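Local atomic coordinates of secreted protein (Streptomyces lividans TK24, PDB entry 5LXZ), a protein that is a copper metalloradical protein of the AA5 family, probably acting as a galactose oxidase-like copper radical oxidase. Residues Arg471-Gly476 / Gln494-Tyr499. The protein carries 1 engineered substitution. Residues are numbered along the deposited sequence; the frame is centred on the assembly and turned at random. Where two conformers were deposited one is given.
With PO4 (phosphate ion), chain G.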
ATOM      1  N   ARG A 471       9.989  11.984 -15.049  0.50  8.17           N
ATOM      2  CA  ARG A 471       9.403  10.770 -15.598  0.50  8.15           C
ATOM      3  C   ARG A 471       9.026   9.874 -14.451  0.50  8.40           C
ATOM      4  O   ARG A 471       9.358  10.148 -13.302  0.50  8.54           O
ATOM      5  CB  ARG A 471      10.373  10.059 -16.513  0.50  8.24           C
ATOM      6  CG  ARG A 471      10.753  10.905 -17.727  0.50  8.28           C
ATOM      7  CD  ARG A 471      11.715  10.181 -18.664  0.50  8.25           C
ATOM      8  NE  ARG A 471      11.978  10.991 -19.846  0.50  8.59           N
ATOM      9  CZ  ARG A 471      12.851  12.002 -19.900  0.50  9.06           C
ATOM     10  NH1 ARG A 471      13.582  12.348 -18.848  0.50  9.25           N
ATOM     11  NH2 ARG A 471      12.963  12.708 -21.012  0.50  9.55           N
ATOM     12  N   LEU A 472       8.304   8.817 -14.778  1.00  8.67           N
ATOM     13  CA  LEU A 472       7.769   7.896 -13.761  1.00  8.77           C
ATOM     14  C   LEU A 472       8.103   6.472 -14.095  1.00  8.91           C
ATOM     15  O   LEU A 472       8.037   6.048 -15.255  1.00  9.24           O
ATOM     16  CB  LEU A 472       6.282   8.064 -13.637  1.00  8.74           C
ATOM     17  CG  LEU A 472       5.890   9.448 -13.138  1.00  9.18           C
ATOM     18  CD1 LEU A 472       5.389  10.331 -14.296  1.00  8.71           C
ATOM     19  CD2 LEU A 472       4.848   9.387 -12.043  1.00  9.77           C
ATOM     20  N   MET A 473       8.429   5.699 -13.062  1.00  7.81           N
ATOM     21  CA  MET A 473       8.718   4.285 -13.221  1.00  8.09           C
ATOM     22  C   MET A 473       7.530   3.490 -12.717  1.00  7.88           C
ATOM     23  O   MET A 473       6.975   3.795 -11.655  1.00  7.93           O
ATOM     24  CB  MET A 473       9.974   3.899 -12.459  1.00  9.11           C
ATOM     25  CG  MET A 473      10.405   2.475 -12.656  1.00 10.19           C
ATOM     26  SD  MET A 473       9.650   1.285 -11.548  1.00 12.20           S
ATOM     27  CE  MET A 473      10.567   1.661 -10.055  1.00 12.01           C
ATOM     28  N   PHE A 474       7.168   2.461 -13.476  1.00  7.05           N
ATOM     29  CA  PHE A 474       6.096   1.545 -13.148  1.00  7.25           C
ATOM     30  C   PHE A 474       6.657   0.149 -13.036  1.00  7.41           C
ATOM     31  O   PHE A 474       7.518  -0.272 -13.809  1.00  8.10           O
ATOM     32  CB  PHE A 474       5.025   1.594 -14.236  1.00  7.29           C
ATOM     33  CG  PHE A 474       4.120   2.786 -14.126  1.00  7.41           C
ATOM     34  CD1 PHE A 474       4.585   4.074 -14.467  1.00  7.74           C
ATOM     35  CD2 PHE A 474       2.795   2.659 -13.703  1.00  8.00           C
ATOM     36  CE1 PHE A 474       3.759   5.203 -14.359  1.00  8.08           C
ATOM     37  CE2 PHE A 474       1.984   3.778 -13.627  1.00  8.24           C
ATOM     38  CZ  PHE A 474       2.454   5.046 -13.915  1.00  7.98           C
ATOM     39  N   PHE A 475       6.193  -0.606 -12.028  1.00  7.36           N
ATOM     40  CA  PHE A 475       6.728  -1.934 -11.765  1.00  7.15           C
ATOM     41  C   PHE A 475       5.649  -2.909 -11.373  1.00  6.59           C
ATOM     42  O   PHE A 475       4.542  -2.531 -10.995  1.00  6.07           O
ATOM     43  CB  PHE A 475       7.768  -1.878 -10.629  1.00  7.26           C
ATOM     44  CG  PHE A 475       7.183  -1.470  -9.314  1.00  7.55           C
ATOM     45  CD1 PHE A 475       6.662  -2.430  -8.435  1.00  7.91           C
ATOM     46  CD2 PHE A 475       7.140  -0.140  -8.928  1.00  7.64           C
ATOM     47  CE1 PHE A 475       6.106  -2.069  -7.212  1.00  7.92           C
ATOM     48  CE2 PHE A 475       6.580   0.217  -7.703  1.00  7.76           C
ATOM     49  CZ  PHE A 475       6.065  -0.755  -6.858  1.00  7.82           C
ATOM     50  N   GLY A 476       6.001  -4.186 -11.396  1.00  6.89           N
ATOM     51  CA  GLY A 476       5.205  -5.233 -10.837  1.00  6.86           C
ATOM     52  C   GLY A 476       4.134  -5.775 -11.732  1.00  7.42           C
ATOM     53  O   GLY A 476       4.152  -5.521 -12.939  1.00  7.33           O
ATOM     54  N   GLN A 494       8.056  -9.037 -14.663  1.00 10.45           N
ATOM     55  CA  GLN A 494       9.373  -8.539 -14.293  1.00 10.67           C
ATOM     56  C   GLN A 494       9.817  -7.350 -15.106  1.00 10.51           C
ATOM     57  O   GLN A 494      10.837  -6.745 -14.816  1.00 12.21           O
ATOM     58  CB  GLN A 494      10.417  -9.687 -14.345  1.00 11.64           C
ATOM     59  CG  GLN A 494      10.079 -10.835 -13.411  1.00 12.18           C
ATOM     60  CD  GLN A 494      11.221 -11.810 -13.259  1.00 13.18           C
ATOM     61  OE1 GLN A 494      11.887 -12.131 -14.261  1.00 15.48           O
ATOM     62  NE2 GLN A 494      11.449 -12.315 -12.037  1.00 14.04           N
ATOM     63  N   ARG A 495       9.015  -6.942 -16.081  1.00 10.63           N
ATOM     64  CA  ARG A 495       9.371  -5.774 -16.842  1.00 11.07           C
ATOM     65  C   ARG A 495       9.051  -4.498 -16.046  1.00 11.23           C
ATOM     66  O   ARG A 495       8.111  -4.467 -15.234  1.00 10.40           O
ATOM     67  CB  ARG A 495       8.642  -5.757 -18.164  1.00 12.41           C
ATOM     68  CG  ARG A 495       9.095  -6.866 -19.101  1.00 13.25           C
ATOM     69  CD  ARG A 495       8.265  -6.890 -20.364  1.00 13.87           C
ATOM     70  NE  ARG A 495       6.908  -7.281 -20.076  1.00 14.90           N
ATOM     71  CZ  ARG A 495       5.918  -7.267 -20.949  1.00 15.45           C
ATOM     72  NH1 ARG A 495       6.135  -6.826 -22.189  1.00 17.23           N
ATOM     73  NH2 ARG A 495       4.703  -7.628 -20.575  1.00 15.76           N
ATOM     74  N   ILE A 496       9.816  -3.449 -16.329  1.00 10.60           N
ATOM     75  CA  ILE A 496       9.678  -2.131 -15.759  0.50 10.57           C
ATOM     76  C   ILE A 496       9.312  -1.195 -16.929  1.00 11.12           C
ATOM     77  O   ILE A 496       9.818  -1.428 -18.029  1.00 11.95           O
ATOM     78  CB  ILE A 496      11.061  -1.802 -15.146  0.50 10.27           C
ATOM     79  CG1 ILE A 496      11.407  -2.813 -14.044  0.50 10.14           C
ATOM     80  CG2 ILE A 496      11.116  -0.404 -14.569  0.50 10.38           C
ATOM     81  CD1 ILE A 496      10.398  -2.786 -12.892  0.50 10.45           C
ATOM     82  N   GLU A 497       8.504  -0.170 -16.705  1.00 10.21           N
ATOM     83  CA  GLU A 497       8.246   0.835 -17.722  1.00 10.50           C
ATOM     84  C   GLU A 497       8.621   2.195 -17.180  1.00 10.61           C
ATOM     85  O   GLU A 497       8.503   2.462 -15.971  1.00 10.87           O
ATOM     86  CB  GLU A 497       6.785   0.874 -18.126  1.00 11.66           C
ATOM     87  CG  GLU A 497       6.354  -0.144 -19.150  1.00 12.89           C
ATOM     88  CD  GLU A 497       4.896   0.071 -19.610  1.00 15.06           C
ATOM     89  OE1 GLU A 497       3.981  -0.398 -18.952  1.00 19.29           O
ATOM     90  OE2 GLU A 497       4.658   0.701 -20.644  1.00 17.29           O
ATOM     91  N   ILE A 498       9.025   3.075 -18.080  1.00 10.31           N
ATOM     92  CA  ILE A 498       9.135   4.496 -17.794  1.00 10.30           C
ATOM     93  C   ILE A 498       8.122   5.247 -18.604  1.00  9.83           C
ATOM     94  O   ILE A 498       8.041   5.033 -19.826  1.00 10.32           O
ATOM     95  CB  ILE A 498      10.515   4.998 -18.177  1.00 11.00           C
ATOM     96  CG1 ILE A 498      11.548   4.190 -17.451  1.00 12.14           C
ATOM     97  CG2 ILE A 498      10.683   6.486 -17.901  1.00 11.37           C
ATOM     98  CD1 ILE A 498      11.497   4.275 -15.996  1.00 12.92           C
ATOM     99  N   TYR A 499       7.353   6.095 -17.956  1.00  8.39           N
ATOM    100  CA  TYR A 499       6.444   6.979 -18.626  1.00  8.50           C
ATOM    101  C   TYR A 499       7.031   8.374 -18.654  1.00  8.95           C
ATOM    102  O   TYR A 499       7.412   8.952 -17.629  1.00  8.70           O
ATOM    103  CB  TYR A 499       5.054   6.989 -17.955  1.00  8.08           C
ATOM    104  CG  TYR A 499       4.094   7.945 -18.626  1.00  8.20           C
ATOM    105  CD1 TYR A 499       3.672   7.718 -19.927  1.00  8.33           C
ATOM    106  CD2 TYR A 499       3.673   9.097 -17.993  1.00  8.39           C
ATOM    107  CE1 TYR A 499       2.820   8.594 -20.550  1.00  8.40           C
ATOM    108  CE2 TYR A 499       2.785   9.974 -18.586  1.00  8.20           C
ATOM    109  CZ  TYR A 499       2.409   9.757 -19.909  1.00  8.56           C
ATOM    110  OH  TYR A 499       1.541  10.659 -20.468  1.00  8.55           O
TER
HETATM  111  P   PO4 G 706      15.450  15.327 -20.121  1.00 32.58           P
HETATM  112  O1  PO4 G 706      16.931  15.284 -20.433  1.00 35.62           O
HETATM  113  O2  PO4 G 706      15.260  14.496 -18.839  1.00 32.37           O
HETATM  114  O3  PO4 G 706      14.978  16.755 -19.945  1.00 31.64           O
HETATM  115  O4  PO4 G 706      14.644  14.785 -21.272  1.00 33.36           O
HETATM  116  O   HOH W   1       5.293  -3.540 -14.732  0.50  6.73           O
HETATM  117  O   HOH W   2       8.257  -5.591 -12.672  1.00 11.39           O
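Strands 472-476 and 496-499 run antiparallel at 156°, their axes 4.7 Å apart, as the two central strands of a four-stranded propeller blade, flanked by strand 462-466 and N-terminal strand 14-18, which closes the propeller ring. Leu472 with Tyr499 and Phe474 with Glu497 form hydrogen-bonded pairs; Phe474 N to Glu497 O spans 2.8 Å and is nearly straight at 166°. Met473 and Ile498 make the non-hydrogen-bonded pair between them. On their face of the sheet Met473, with CG anti to the backbone N, crosses Ile496 obliquely, CG lying 3.5 Å from Ile496 CG2, while Ile498 CD1 packs against Met473 CB. The other face carries Leu472, Phe474 and Tyr499, which pack on Leu419 of the neighbouring blade; Leu472 CD1 meets the edge of the Tyr499 ring, and Trp15 meets the Phe474 ring edge-to-face. Glu497 shares this face, its carboxylate salt-bridged to Arg458. Where the strands part, one water takes the Gly476 N-H, another donates to Gly476 O, and both donate to Arg495 O. The Phe475 side chain is about 10 Å from a bound copper. At the far end Arg471 grips a phosphate, probably picked up during crystallisation, through paired bonds: NH1 to O2 and NH2 to O4, each 2.7 Å.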